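Kojibiose phosphorylase (Gut metagenome, PDB 6W0P) is an enzyme of glycoside hydrolase family 65, built from an N-terminal beta-rich domain, a helical-barrel catalytic domain and a small C-terminal beta domain. Local coordinates at residues 79-85 with 400-406; 177-181 with 342-346; 330-334 with 371-377; 208-212 with 253-259. One frame throughout, in Å; residues are numbered along the deposited sequence.

Interaction 1. Residues 79-85 with 400-406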
# COMPACT_ATOMS: atom_id res chain seq x y z
N VAL A 79 -4.48 -7.91 -4.99
CA VAL A 79 -5.29 -8.98 -4.34
C VAL A 79 -6.24 -8.34 -3.33
O VAL A 79 -5.79 -7.56 -2.47
CB VAL A 79 -4.40 -10.08 -3.75
CG1 VAL A 79 -5.24 -11.15 -3.07
CG2 VAL A 79 -3.55 -10.69 -4.85
N LYS A 80 -7.54 -8.62 -3.48
CA LYS A 80 -8.63 -8.10 -2.63
C LYS A 80 -8.93 -9.13 -1.55
O LYS A 80 -9.37 -8.73 -0.48
CB LYS A 80 -9.89 -7.83 -3.46
CG LYS A 80 -9.73 -6.84 -4.61
CD LYS A 80 -11.07 -6.29 -5.12
CE LYS A 80 -10.93 -5.18 -6.14
NZ LYS A 80 -12.16 -4.35 -6.22
N ARG A 81 -8.66 -10.41 -1.81
CA ARG A 81 -9.04 -11.54 -0.93
C ARG A 81 -7.92 -12.60 -0.91
O ARG A 81 -7.84 -13.42 -1.84
CB ARG A 81 -10.42 -12.01 -1.39
CG ARG A 81 -11.02 -13.14 -0.56
CD ARG A 81 -12.29 -13.67 -1.22
NE ARG A 81 -13.15 -12.61 -1.73
CZ ARG A 81 -13.88 -12.69 -2.85
NH1 ARG A 81 -13.85 -13.77 -3.60
NH2 ARG A 81 -14.62 -11.66 -3.23
N THR A 82 -7.10 -12.59 0.14
CA THR A 82 -6.02 -13.57 0.37
C THR A 82 -6.65 -14.92 0.70
O THR A 82 -7.87 -14.98 0.96
CB THR A 82 -5.05 -13.09 1.47
OG1 THR A 82 -3.87 -13.88 1.36
CG2 THR A 82 -5.65 -13.19 2.86
N HIS A 83 -5.86 -15.99 0.66
CA HIS A 83 -6.32 -17.33 1.10
C HIS A 83 -5.23 -17.95 1.96
O HIS A 83 -4.09 -17.43 1.94
CB HIS A 83 -6.75 -18.19 -0.09
CG HIS A 83 -5.61 -18.58 -0.95
ND1 HIS A 83 -5.14 -17.78 -1.96
CD2 HIS A 83 -4.85 -19.69 -0.96
CE1 HIS A 83 -4.15 -18.38 -2.57
NE2 HIS A 83 -3.94 -19.55 -1.96
N PHE A 84 -5.60 -18.98 2.71
CA PHE A 84 -4.75 -19.59 3.77
C PHE A 84 -5.22 -21.02 4.06
O PHE A 84 -6.44 -21.28 3.94
CB PHE A 84 -4.77 -18.68 5.01
CG PHE A 84 -6.11 -18.07 5.32
CD1 PHE A 84 -7.08 -18.79 6.00
CD2 PHE A 84 -6.40 -16.77 4.93
CE1 PHE A 84 -8.32 -18.23 6.27
CE2 PHE A 84 -7.65 -16.22 5.20
CZ PHE A 84 -8.61 -16.95 5.86
N THR A 85 -4.27 -21.89 4.40
CA THR A 85 -4.46 -23.27 4.95
C THR A 85 -5.11 -23.12 6.33
O THR A 85 -4.61 -22.32 7.12
CB THR A 85 -3.12 -24.01 5.01
OG1 THR A 85 -2.48 -23.88 3.75
CG2 THR A 85 -3.24 -25.48 5.32
N THR A 400 1.08 -18.49 -2.58
CA THR A 400 -0.16 -19.22 -2.92
C THR A 400 -0.21 -20.58 -2.23
O THR A 400 0.90 -21.16 -1.96
CB THR A 400 -0.27 -19.37 -4.44
OG1 THR A 400 -1.62 -19.70 -4.75
CG2 THR A 400 0.65 -20.43 -5.01
N ARG A 401 -1.42 -21.06 -1.95
CA ARG A 401 -1.71 -22.51 -1.88
C ARG A 401 -2.56 -22.96 -3.07
O ARG A 401 -2.28 -24.05 -3.59
CB ARG A 401 -2.33 -22.92 -0.54
CG ARG A 401 -2.49 -24.43 -0.38
CD ARG A 401 -1.18 -25.21 -0.47
NE ARG A 401 -1.42 -26.63 -0.62
CZ ARG A 401 -1.83 -27.21 -1.75
NH1 ARG A 401 -2.03 -26.50 -2.85
NH2 ARG A 401 -2.05 -28.51 -1.77
N ASN A 402 -3.56 -22.19 -3.51
CA ASN A 402 -4.55 -22.70 -4.50
C ASN A 402 -4.13 -22.33 -5.93
O ASN A 402 -4.83 -22.78 -6.85
CB ASN A 402 -5.99 -22.29 -4.18
CG ASN A 402 -6.32 -20.86 -4.57
OD1 ASN A 402 -5.40 -20.11 -4.90
ND2 ASN A 402 -7.60 -20.49 -4.49
N GLY A 403 -3.02 -21.61 -6.10
CA GLY A 403 -2.48 -21.19 -7.41
C GLY A 403 -2.71 -19.72 -7.69
O GLY A 403 -2.02 -19.14 -8.57
N LYS A 404 -3.68 -19.11 -7.00
CA LYS A 404 -3.96 -17.66 -7.13
C LYS A 404 -2.98 -16.87 -6.27
O LYS A 404 -2.52 -17.39 -5.23
CB LYS A 404 -5.39 -17.31 -6.70
CG LYS A 404 -6.46 -17.93 -7.58
CD LYS A 404 -7.83 -17.40 -7.28
CE LYS A 404 -8.85 -17.94 -8.26
NZ LYS A 404 -10.19 -18.02 -7.64
N GLU A 405 -2.70 -15.63 -6.67
CA GLU A 405 -1.84 -14.74 -5.85
C GLU A 405 -2.54 -14.53 -4.50
O GLU A 405 -3.71 -14.15 -4.48
CB GLU A 405 -1.55 -13.43 -6.59
CG GLU A 405 -0.60 -12.54 -5.81
CD GLU A 405 0.75 -13.19 -5.57
OE1 GLU A 405 1.55 -13.20 -6.52
OE2 GLU A 405 0.98 -13.71 -4.46
N ALA A 406 -1.83 -14.78 -3.40
CA ALA A 406 -2.33 -14.53 -2.02
C ALA A 406 -1.63 -13.32 -1.41
O ALA A 406 -2.11 -12.79 -0.40
CB ALA A 406 -2.15 -15.77 -1.18
O HOH W 1 -5.90 -15.12 -2.71
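One face of the His83 imidazole is covered by the Asn402 amide, whose CG sits 3.7 Å above the ring plane, offset toward the rim, with the two planes 36° apart. At the ring edge lie Thr400 OG1, the Lys404 carbonyl oxygen and water 1, and the methyl of Ala406 comes in obliquely. His83 NE2 accepts two successive backbone N-H groups, from Arg401 N at 2.9 Å and Asn402 N at 3.1 Å. The Arg401 donor is nearer the ring plane, while Asn402 N stands 38° out of it, so two bonds share one nitrogen and restrict the ring's rotation. Setting CG between the backbone N and carbonyl carbon (chi1 69°) turns the ring into the 400-406 loop.

That loop is braced from within: Asn402 OD1 accepts from Lys404 N in an Asx turn, and Thr400 OG1 accepts from Gly403 N in an ST motif. Alongside, Thr82 OG1 donates to Ala406 O over 2.7 Å, and Val79 CG2 packs 3.6 Å from Glu405 CG, the two side chains crossing at about a right angle. Water 1 joins His83 ND1, 2.9 Å away, to the carbonyl oxygens of Arg81 and Glu405. The Glu405 carboxylate itself takes the backbone N-H groups of Val398, Ala399 and Cys407.

Strand 83-85 pairs antiparallel with strand 64-66, while Arg401 leans on Phe374 of helix 365-376 and Glu405 on Arg385 of helix 379-388. The contact thus seats a short strand of the N-terminal region on a loop between catalytic-domain helices.

Interaction 2. Residues 177-181 with 342-346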
# COMPACT_ATOMS: atom_id res chain seq x y z
N ILE A 177 -12.75 -25.47 15.73
CA ILE A 177 -11.41 -24.84 15.97
C ILE A 177 -11.36 -23.51 15.22
O ILE A 177 -11.94 -23.40 14.11
CB ILE A 177 -10.23 -25.78 15.60
CG1 ILE A 177 -10.47 -26.69 14.39
CG2 ILE A 177 -9.90 -26.65 16.79
CD1 ILE A 177 -10.82 -26.01 13.11
N LEU A 178 -10.70 -22.52 15.81
CA LEU A 178 -10.52 -21.20 15.16
C LEU A 178 -9.24 -21.22 14.32
O LEU A 178 -8.29 -21.97 14.64
CB LEU A 178 -10.47 -20.09 16.22
CG LEU A 178 -11.60 -20.10 17.26
CD1 LEU A 178 -11.37 -19.00 18.30
CD2 LEU A 178 -12.98 -19.96 16.58
N HIS A 179 -9.25 -20.41 13.26
CA HIS A 179 -8.05 -19.91 12.54
C HIS A 179 -7.88 -18.42 12.82
O HIS A 179 -8.91 -17.74 13.08
CB HIS A 179 -8.20 -20.18 11.05
CG HIS A 179 -6.88 -20.18 10.37
ND1 HIS A 179 -6.10 -21.32 10.32
CD2 HIS A 179 -6.19 -19.20 9.75
CE1 HIS A 179 -4.97 -21.02 9.69
NE2 HIS A 179 -5.01 -19.73 9.32
N TRP A 180 -6.64 -17.94 12.78
CA TRP A 180 -6.23 -16.56 13.17
C TRP A 180 -6.71 -16.25 14.61
O TRP A 180 -6.79 -15.08 14.95
CB TRP A 180 -6.76 -15.51 12.17
CG TRP A 180 -6.38 -15.73 10.73
CD1 TRP A 180 -7.23 -15.77 9.66
CD2 TRP A 180 -5.06 -15.95 10.19
NE1 TRP A 180 -6.53 -16.00 8.50
CE2 TRP A 180 -5.20 -16.11 8.79
CE3 TRP A 180 -3.77 -16.04 10.74
CZ2 TRP A 180 -4.11 -16.35 7.95
CZ3 TRP A 180 -2.69 -16.27 9.91
CH2 TRP A 180 -2.87 -16.43 8.53
N GLY A 181 -7.01 -17.27 15.42
CA GLY A 181 -7.61 -17.11 16.77
C GLY A 181 -8.94 -16.34 16.80
O GLY A 181 -9.32 -15.87 17.90
N GLU A 342 0.27 -21.24 11.53
CA GLU A 342 -0.66 -20.37 10.76
C GLU A 342 0.13 -19.34 9.95
O GLU A 342 -0.21 -19.13 8.77
CB GLU A 342 -1.63 -19.68 11.71
CG GLU A 342 -2.58 -20.66 12.36
CD GLU A 342 -3.73 -20.04 13.12
OE1 GLU A 342 -3.76 -18.79 13.26
OE2 GLU A 342 -4.57 -20.81 13.58
N ALA A 343 1.12 -18.69 10.57
CA ALA A 343 2.00 -17.71 9.88
C ALA A 343 2.49 -18.27 8.53
O ALA A 343 2.99 -19.41 8.50
CB ALA A 343 3.15 -17.33 10.79
N TYR A 344 2.30 -17.49 7.45
CA TYR A 344 2.68 -17.75 6.03
C TYR A 344 1.68 -18.70 5.37
O TYR A 344 1.87 -19.05 4.19
CB TYR A 344 4.12 -18.26 5.85
CG TYR A 344 5.20 -17.21 6.01
CD1 TYR A 344 5.00 -15.89 5.63
CD2 TYR A 344 6.44 -17.55 6.52
CE1 TYR A 344 6.00 -14.94 5.77
CE2 TYR A 344 7.46 -16.63 6.65
CZ TYR A 344 7.23 -15.31 6.30
OH TYR A 344 8.23 -14.39 6.48
N SER A 345 0.61 -19.06 6.08
CA SER A 345 -0.68 -19.48 5.45
C SER A 345 -0.54 -20.82 4.71
O SER A 345 -1.42 -21.15 3.87
CB SER A 345 -1.21 -18.40 4.54
OG SER A 345 -1.51 -17.20 5.26
N GLY A 346 0.51 -21.59 5.03
CA GLY A 346 0.81 -22.83 4.29
C GLY A 346 1.15 -22.52 2.85
O GLY A 346 1.03 -23.47 2.00
O HOH W 2 -6.26 -20.09 15.52
O HOH W 3 -2.69 -19.96 7.85
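The Glu342 carboxylate stacks on the His179 imidazole: CD lies 3.8 Å above the ring plane, over its centre, and the planes are only 20° apart. Against Trp180 the same carboxylate is turned nearly upright, at 83° to the indole, and the two side chains run by one another with opposed directions. Glu342 reaches this place with its chain extended beyond CG (chi2 -170°), which carries its OE1 to 3.0 Å from Trp180 N in a weak, bent hydrogen bond. The other oxygen, OE2, is gripped by water 2 at 2.7 Å, and this water also accepts from Gly181 N. At the far end of the indole, Ser345 OG meets the edge near the ring plane, 3.6 Å from Trp180 CH2.

Water 3 sits between His179 NE2 and the carbonyl oxygen of Glu342. Glu342 O also accepts from Ser345 N at 2.8 Å, closing the type II turn from Glu342 to Ser345, which holds the glutamate and the serine in fixed relation. His179 ND1 is engaged by Asn87 N, so both imidazole nitrogens have polar partners.

Phe84 of strand 83-85 lies nearly parallel to His179 on the face opposite Glu342, and meets Trp180 edge-to-face. The loop between strands 165-174 and 186-194 is therefore joined to the loop between helices 308-324 and 351-361, with Thr85 bonded to Ser345 beside them.

Interaction 3. Residues 330-334 with 371-377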
# COMPACT_ATOMS: atom_id res chain seq x y z
N PRO A 330 0.39 -35.05 -6.16
CA PRO A 330 0.88 -34.07 -7.12
C PRO A 330 0.10 -32.74 -7.15
O PRO A 330 0.41 -31.91 -8.01
CB PRO A 330 0.71 -34.77 -8.49
CG PRO A 330 -0.45 -35.73 -8.27
CD PRO A 330 -0.35 -36.15 -6.81
N THR A 331 -0.90 -32.58 -6.27
CA THR A 331 -1.59 -31.29 -6.00
C THR A 331 -1.17 -30.74 -4.63
O THR A 331 -1.81 -29.79 -4.14
CB THR A 331 -3.12 -31.43 -6.14
OG1 THR A 331 -3.61 -32.31 -5.12
CG2 THR A 331 -3.52 -31.98 -7.49
N ASN A 332 -0.14 -31.31 -4.00
CA ASN A 332 0.35 -30.84 -2.67
C ASN A 332 1.63 -30.04 -2.89
O ASN A 332 2.31 -30.29 -3.89
CB ASN A 332 0.60 -31.98 -1.68
CG ASN A 332 -0.65 -32.46 -0.97
OD1 ASN A 332 -1.70 -31.81 -1.05
ND2 ASN A 332 -0.56 -33.60 -0.30
N THR A 333 1.94 -29.13 -1.98
CA THR A 333 3.19 -28.35 -2.02
C THR A 333 3.71 -28.13 -0.60
O THR A 333 3.00 -28.48 0.36
CB THR A 333 2.99 -27.02 -2.77
OG1 THR A 333 4.26 -26.41 -3.00
CG2 THR A 333 2.13 -26.06 -1.99
N ILE A 334 4.90 -27.57 -0.50
CA ILE A 334 5.58 -27.24 0.79
C ILE A 334 5.22 -25.79 1.15
O ILE A 334 5.52 -24.89 0.34
CB ILE A 334 7.09 -27.46 0.63
CG1 ILE A 334 7.40 -28.89 0.19
CG2 ILE A 334 7.83 -27.07 1.89
CD1 ILE A 334 8.85 -29.23 0.08
N LEU A 371 6.41 -31.87 -6.65
CA LEU A 371 6.61 -30.42 -6.40
C LEU A 371 6.37 -29.63 -7.70
O LEU A 371 5.67 -28.61 -7.62
CB LEU A 371 8.01 -30.17 -5.84
CG LEU A 371 8.13 -30.47 -4.36
CD1 LEU A 371 9.57 -30.31 -3.88
CD2 LEU A 371 7.21 -29.58 -3.55
N ILE A 372 6.89 -30.09 -8.85
CA ILE A 372 6.66 -29.40 -10.15
C ILE A 372 5.20 -29.62 -10.62
O ILE A 372 4.63 -28.67 -11.17
CB ILE A 372 7.70 -29.84 -11.18
CG1 ILE A 372 9.10 -29.44 -10.71
CG2 ILE A 372 7.40 -29.27 -12.55
CD1 ILE A 372 10.18 -30.42 -11.13
N MET A 373 4.60 -30.79 -10.36
CA MET A 373 3.22 -31.10 -10.82
C MET A 373 2.24 -30.19 -10.07
O MET A 373 1.20 -29.77 -10.66
CB MET A 373 2.83 -32.56 -10.56
CG MET A 373 3.49 -33.56 -11.50
SD MET A 373 3.40 -33.16 -13.24
CE MET A 373 1.63 -33.08 -13.47
N PHE A 374 2.57 -29.85 -8.83
CA PHE A 374 1.75 -28.86 -8.10
C PHE A 374 1.60 -27.63 -8.99
O PHE A 374 0.48 -27.08 -9.03
CB PHE A 374 2.33 -28.48 -6.74
CG PHE A 374 1.79 -27.16 -6.26
CD1 PHE A 374 0.47 -27.04 -5.85
CD2 PHE A 374 2.58 -26.03 -6.28
CE1 PHE A 374 -0.04 -25.82 -5.43
CE2 PHE A 374 2.07 -24.81 -5.87
CZ PHE A 374 0.76 -24.71 -5.44
N ARG A 375 2.69 -27.19 -9.64
CA ARG A 375 2.71 -25.98 -10.49
C ARG A 375 1.99 -26.25 -11.82
O ARG A 375 1.31 -25.36 -12.31
CB ARG A 375 4.15 -25.50 -10.74
CG ARG A 375 4.87 -25.10 -9.46
CD ARG A 375 4.22 -23.94 -8.70
NE ARG A 375 5.14 -23.37 -7.72
CZ ARG A 375 4.93 -22.29 -6.98
NH1 ARG A 375 3.80 -21.61 -7.08
NH2 ARG A 375 5.85 -21.88 -6.13
N TYR A 376 2.16 -27.43 -12.40
CA TYR A 376 1.43 -27.81 -13.63
C TYR A 376 -0.06 -27.71 -13.32
O TYR A 376 -0.82 -27.16 -14.13
CB TYR A 376 1.79 -29.19 -14.17
CG TYR A 376 1.03 -29.47 -15.43
CD1 TYR A 376 1.43 -28.93 -16.64
CD2 TYR A 376 -0.19 -30.13 -15.39
CE1 TYR A 376 0.67 -29.09 -17.79
CE2 TYR A 376 -0.96 -30.31 -16.52
CZ TYR A 376 -0.53 -29.79 -17.73
OH TYR A 376 -1.31 -29.98 -18.83
N ASN A 377 -0.47 -28.19 -12.15
CA ASN A 377 -1.91 -28.32 -11.80
C ASN A 377 -2.48 -26.97 -11.35
O ASN A 377 -3.68 -26.94 -11.08
CB ASN A 377 -2.14 -29.45 -10.79
CG ASN A 377 -1.91 -30.82 -11.38
OD1 ASN A 377 -2.33 -31.10 -12.50
ND2 ASN A 377 -1.25 -31.69 -10.64
O HOH W 4 6.04 -26.34 -5.60
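Thr333 sits squarely over the Phe374 ring in a CH-pi contact: its CB is 3.7 Å from the ring centroid and 13° off the normal. With CG anti to the backbone N (chi1 159°), the phenyl is carried from the helix under the 330-334 loop, where Asn332 O also comes within 3.4 Å of Phe374 CB. Two apolar contacts accompany this pair: Ile334 CG1 against Leu371 CD2 at 3.8 Å and Pro330 CB against Met373 CB at 3.7 Å.

The polar ties are few. Asn377 ND2 donates to Pro330 O at 3.1 Å, the acceptor in the amide plane but the donor 59° above the carbonyl plane. Water 4 accepts from Thr333 OG1 and donates to Leu371 O.

Further out, Asn332 ND2 bonds Glu38, Asn332 O receives Tyr325 OH, and Thr331 O takes Arg401, which anchors the loop further. Helix 351-361 supplies Tyr360 behind both Ile334 and Leu371.

Chemically, this is a largely hydrophobic seat for helix 365-376. The two carbonyl oxygens beside the ring, Thr331 O and Asn332 O, have donors in Arg401 and Tyr325, which probably offsets the cost of placing them there.

Interaction 4. Residues 208-212 with 253-259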
# COMPACT_ATOMS: atom_id res chain seq x y z
N ASN A 208 -15.64 -25.05 -1.19
CA ASN A 208 -16.35 -26.28 -1.63
C ASN A 208 -15.51 -27.51 -1.24
O ASN A 208 -15.45 -28.48 -2.02
CB ASN A 208 -16.68 -26.25 -3.13
CG ASN A 208 -18.12 -26.61 -3.40
OD1 ASN A 208 -19.02 -25.84 -3.05
ND2 ASN A 208 -18.35 -27.76 -4.03
N GLN A 209 -14.86 -27.46 -0.08
CA GLN A 209 -14.00 -28.56 0.40
C GLN A 209 -14.68 -29.23 1.60
O GLN A 209 -15.25 -28.50 2.45
CB GLN A 209 -12.61 -28.06 0.75
CG GLN A 209 -11.88 -27.50 -0.46
CD GLN A 209 -10.49 -27.08 -0.06
OE1 GLN A 209 -10.29 -26.47 1.00
NE2 GLN A 209 -9.52 -27.42 -0.91
N THR A 210 -14.59 -30.55 1.64
CA THR A 210 -15.21 -31.41 2.67
C THR A 210 -14.14 -32.31 3.30
O THR A 210 -13.12 -32.62 2.63
CB THR A 210 -16.35 -32.25 2.08
OG1 THR A 210 -15.77 -33.24 1.22
CG2 THR A 210 -17.36 -31.40 1.35
N LEU A 211 -14.41 -32.72 4.54
CA LEU A 211 -13.55 -33.61 5.32
C LEU A 211 -14.45 -34.54 6.16
O LEU A 211 -15.41 -34.03 6.75
CB LEU A 211 -12.67 -32.71 6.20
CG LEU A 211 -11.80 -33.43 7.21
CD1 LEU A 211 -10.55 -32.60 7.50
CD2 LEU A 211 -12.56 -33.71 8.50
N THR A 212 -14.11 -35.82 6.23
CA THR A 212 -14.72 -36.78 7.19
C THR A 212 -13.63 -37.25 8.14
O THR A 212 -12.59 -37.74 7.66
CB THR A 212 -15.41 -37.96 6.49
OG1 THR A 212 -16.53 -37.43 5.79
CG2 THR A 212 -15.91 -39.01 7.46
N ASN A 253 -8.99 -39.46 8.48
CA ASN A 253 -9.50 -38.18 7.94
C ASN A 253 -9.49 -38.33 6.43
O ASN A 253 -8.39 -38.62 5.86
CB ASN A 253 -8.67 -37.01 8.47
CG ASN A 253 -8.77 -36.87 9.97
OD1 ASN A 253 -9.86 -36.67 10.51
ND2 ASN A 253 -7.67 -36.97 10.67
N ILE A 254 -10.66 -38.23 5.79
CA ILE A 254 -10.79 -38.28 4.31
C ILE A 254 -11.23 -36.90 3.83
O ILE A 254 -12.33 -36.44 4.24
CB ILE A 254 -11.75 -39.39 3.84
CG1 ILE A 254 -11.41 -40.75 4.43
CG2 ILE A 254 -11.76 -39.44 2.31
CD1 ILE A 254 -10.05 -41.30 3.99
N ILE A 255 -10.42 -36.27 2.98
CA ILE A 255 -10.66 -34.88 2.50
C ILE A 255 -11.06 -34.96 1.02
O ILE A 255 -10.65 -35.91 0.34
CB ILE A 255 -9.43 -33.98 2.71
CG1 ILE A 255 -8.25 -34.40 1.83
CG2 ILE A 255 -9.04 -33.96 4.18
CD1 ILE A 255 -7.10 -33.42 1.87
N ASP A 256 -11.86 -33.99 0.57
CA ASP A 256 -12.12 -33.74 -0.87
C ASP A 256 -11.77 -32.27 -1.15
O ASP A 256 -12.59 -31.38 -0.83
CB ASP A 256 -13.55 -34.08 -1.26
CG ASP A 256 -13.84 -33.80 -2.73
OD1 ASP A 256 -12.87 -33.73 -3.51
OD2 ASP A 256 -15.02 -33.61 -3.06
N LYS A 257 -10.58 -32.04 -1.72
CA LYS A 257 -10.07 -30.68 -2.02
C LYS A 257 -10.84 -30.08 -3.21
O LYS A 257 -10.81 -28.86 -3.33
CB LYS A 257 -8.56 -30.73 -2.24
CG LYS A 257 -7.74 -31.10 -1.01
CD LYS A 257 -6.25 -30.93 -1.20
CE LYS A 257 -5.60 -32.08 -1.95
NZ LYS A 257 -4.35 -31.66 -2.63
N ASN A 258 -11.51 -30.89 -4.03
CA ASN A 258 -12.10 -30.51 -5.34
C ASN A 258 -13.63 -30.30 -5.22
O ASN A 258 -14.16 -29.42 -5.90
CB ASN A 258 -11.70 -31.54 -6.40
CG ASN A 258 -10.20 -31.60 -6.58
OD1 ASN A 258 -9.55 -30.57 -6.67
ND2 ASN A 258 -9.63 -32.80 -6.58
N GLY A 259 -14.32 -31.11 -4.40
CA GLY A 259 -15.73 -30.91 -4.03
C GLY A 259 -16.70 -31.79 -4.81
O GLY A 259 -17.92 -31.60 -4.62
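Strands 210-212 and 253-256 run antiparallel, at 165° with their axes 4.5 Å apart, the hydrogen-bonded pairs Thr210-Asp256 and Thr212-Ile254 flanking the non-hydrogen-bonded pair Leu211-Ile255. Asp256 N reaches Thr210 O at 2.8 Å; its return bond, from Thr210 N to Asp256 O, is longer at 3.3 Å. On the face bearing Leu211 and Ile255, Leu211 CD1 touches Ile255 CG2 at 3.9 Å. On the other face Thr210 and Asp256 lie side by side, with Thr210 OG1 3.4 Å from Asp256 CB and bonded in turn to Gln266 of helix 263-277.

Past the strand ends, a chain extended beyond CG (chi2 -177°) lets Gln209 NE2 donate to Lys257 O at 3.1 Å, on a lone pair in the carbonyl plane. Bonds from NE2 to Gly62 O and from Tyr64 N to OE1 fix the rotation of this amide. Asp256 OD1 makes an Asx turn with Asn258 N, extended to an Asx motif by Gly259 N (3.1 Å), where the chain turns beyond the strand.

Two N-H groups on OD1, and Gln261 N on OD2, would stabilise a charged Asp256. Lys257 NZ bonds Thr331 OG1 and forms a salt bridge with Asp329, which probably ties this turn to the 329-331 loop.

Overall arrangement
From the N terminus, residues 79-85 open the longest loop, which interaction 1 closes only at 400-406; the other three contacts fall within it. Residues 177-181 open the loop of interaction 2, and inside that interaction 4 pairs 208-212 with 253-259 as neighbouring strands. Interaction 3 opens at 330-334, before interaction 2 closes at 342-346, and ends at 371-377, so these two cross. Interactions 1 and 2 join the N-terminal and catalytic regions and touch through Thr85 and Ser345. Interaction 4 stays in the N-terminal region and interaction 3 in the catalytic one, yet Lys257 reaches Thr331 and Asn332, and Arg401 of interaction 1 reaches Thr331 as well.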